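Local structure of biotin binding protein A (Gallus gallus, 2C1S) at residues R108-T111 / W112-T115. The protein binds biotin, held here as its sulfoxide, as a tetrameric member of the avidin family from chicken. Numbering follows the deposited sequence.
Sequences RKDT and WKAT. With BSO (biotin-D-sulfoxide), chain D.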
loop_
_atom_site.group_PDB
_atom_site.type_symbol
_atom_site.label_atom_id
_atom_site.label_comp_id
_atom_site.label_asym_id
_atom_site.label_seq_id
_atom_site.Cartn_x
_atom_site.Cartn_y
_atom_site.Cartn_z
ATOM N N ARG A 108 8.265 -10.954 15.605
ATOM C CA ARG A 108 7.007 -10.970 14.880
ATOM C C ARG A 108 6.106 -9.805 15.265
ATOM O O ARG A 108 5.462 -9.197 14.395
ATOM C CB ARG A 108 6.274 -12.276 15.083
ATOM C CG ARG A 108 5.227 -12.484 14.045
ATOM C CD ARG A 108 4.313 -13.586 14.427
ATOM N NE ARG A 108 3.225 -13.699 13.473
ATOM C CZ ARG A 108 2.213 -14.537 13.612
ATOM N NH1 ARG A 108 2.168 -15.328 14.688
ATOM N NH2 ARG A 108 1.251 -14.590 12.683
ATOM N N LYS A 109 6.066 -9.490 16.559
ATOM C CA LYS A 109 5.304 -8.350 17.045
ATOM C C LYS A 109 5.601 -7.051 16.270
ATOM O O LYS A 109 4.778 -6.141 16.294
ATOM C CB LYS A 109 5.565 -8.116 18.542
ATOM C CG LYS A 109 6.822 -7.248 18.810
ATOM C CD LYS A 109 7.053 -6.863 20.290
ATOM C CE LYS A 109 8.495 -6.331 20.525
ATOM N NZ LYS A 109 8.747 -5.009 19.820
ATOM N N ASP A 110 6.776 -6.972 15.620
ATOM C CA ASP A 110 7.243 -5.768 14.928
ATOM C C ASP A 110 6.811 -5.743 13.449
ATOM O O ASP A 110 7.090 -4.790 12.732
ATOM C CB ASP A 110 8.777 -5.646 14.946
ATOM C CG ASP A 110 9.353 -5.141 16.269
ATOM O OD1 ASP A 110 8.689 -4.401 17.024
ATOM O OD2 ASP A 110 10.525 -5.486 16.523
ATOM N N THR A 111 6.143 -6.796 12.996
ATOM C CA THR A 111 5.792 -6.909 11.577
ATOM C C THR A 111 4.952 -5.766 11.053
ATOM O O THR A 111 5.135 -5.346 9.883
ATOM C CB THR A 111 5.227 -8.288 11.220
ATOM O OG1 THR A 111 4.019 -8.540 11.936
ATOM C CG2 THR A 111 6.205 -9.301 11.611
ATOM N N TRP A 112 4.083 -5.232 11.921
ATOM C CA TRP A 112 3.215 -4.113 11.564
ATOM C C TRP A 112 3.935 -2.940 10.899
ATOM O O TRP A 112 3.327 -2.300 10.049
ATOM C CB TRP A 112 2.393 -3.624 12.800
ATOM C CG TRP A 112 3.231 -2.824 13.784
ATOM C CD1 TRP A 112 3.938 -3.319 14.888
ATOM C CD2 TRP A 112 3.458 -1.404 13.772
ATOM N NE1 TRP A 112 4.602 -2.271 15.523
ATOM C CE2 TRP A 112 4.319 -1.098 14.868
ATOM C CE3 TRP A 112 3.028 -0.352 12.932
ATOM C CZ2 TRP A 112 4.741 0.211 15.147
ATOM C CZ3 TRP A 112 3.479 0.949 13.197
ATOM C CH2 TRP A 112 4.334 1.215 14.293
ATOM N N LYS A 113 5.177 -2.626 11.301
ATOM C CA LYS A 113 5.909 -1.469 10.817
ATOM C C LYS A 113 6.935 -1.781 9.702
ATOM O O LYS A 113 7.743 -0.924 9.311
ATOM C CB LYS A 113 6.616 -0.743 11.978
ATOM C CG LYS A 113 7.760 -1.532 12.585
ATOM C CD LYS A 113 8.412 -0.817 13.716
ATOM C CE LYS A 113 9.348 -1.800 14.441
ATOM N NZ LYS A 113 10.125 -1.069 15.487
ATOM N N ALA A 114 6.866 -3.000 9.185
ATOM C CA ALA A 114 7.953 -3.520 8.350
ATOM C C ALA A 114 7.902 -3.100 6.880
ATOM O O ALA A 114 8.859 -3.307 6.172
ATOM C CB ALA A 114 7.997 -5.016 8.459
ATOM N N THR A 115 6.774 -2.541 6.421
ATOM C CA THR A 115 6.499 -2.483 4.957
ATOM C C THR A 115 6.200 -1.072 4.533
ATOM O O THR A 115 5.236 -0.480 5.002
ATOM C CB THR A 115 5.270 -3.370 4.597
ATOM O OG1 THR A 115 5.541 -4.725 5.019
ATOM C CG2 THR A 115 5.016 -3.381 3.109
HETATM C C11 BSO D . 4.201 6.266 15.145
HETATM O O11 BSO D . 4.736 5.287 15.704
HETATM O O12 BSO D . 4.711 6.937 14.238
HETATM C C10 BSO D . 2.785 6.674 15.612
HETATM C C9 BSO D . 2.059 5.443 16.161
HETATM C C8 BSO D . 1.639 4.550 14.964
HETATM C C7 BSO D . 0.881 3.302 15.411
HETATM C C2 BSO D . 0.534 2.404 14.202
HETATM S S1 BSO D . -0.800 3.052 13.143
HETATM C C6 BSO D . -0.998 1.480 12.277
HETATM C C5 BSO D . -0.753 0.389 13.348
HETATM N N1 BSO D . -2.043 0.046 13.966
HETATM C C3 BSO D . -2.017 0.390 15.286
HETATM O O3 BSO D . -2.947 0.176 16.073
HETATM N N2 BSO D . -0.883 0.952 15.670
HETATM C C4 BSO D . 0.057 0.991 14.539
HETATM O O10 BSO D . -0.062 4.021 12.287
HETATM O O HOH W 1 2.833 -6.647 14.220
HETATM O O HOH W 2 6.294 -2.530 17.518
HETATM O O HOH W 3 4.306 -5.056 7.425
#
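Asp110 OD1 is gripped by two lysines and a water. Lys109 NZ reaches it at 2.9 Å, arriving from above the carboxylate plane in a salt bridge, while Lys113 NZ makes a second, long one to the same OD1 at 3.9 Å. Asp110 and Lys113 run side by side and point the same way, so that the extended lysine chain lays its CE against the carboxylate. The third partner of OD1 is a water, which donates to it and accepts from Trp112 NE1 at 2.6 Å, linking the acid to the indole edge.

Trp112 has CG between its backbone N and carbonyl carbon (chi1 75°), and this turns the indole back alongside Lys109, whose O meets CD1 at 3.3 Å in the ring plane. Lys113 CB sits over the centre of one face. The opposite face carries the biotin-D-sulfoxide, offset toward the rim, with Trp112 CZ3 3.4 Å from ligand C2. A further water bridges Lys109 O and Trp112 N.

The backbone of 108-113 is a short 3-10 segment: Lys113 N bonds to Asp110 O, and at its end Ala114 N to Thr111 O at 3.0 Å. Arg108 O takes two donors, Thr111 N and Thr111 OG1, the hydroxyl nearly in line with the C=O (163°).

The bound ligand is hydrogen-bonded to residues of a neighbouring subunit, including Ser17, Tyr34 and Thr79, and Val38 of that subunit also packs on Trp112. A tryptophan lent from the loop between strands 93-102 and 115-124 to the biotin site of a neighbouring barrel is a hallmark of the tetrameric avidin fold.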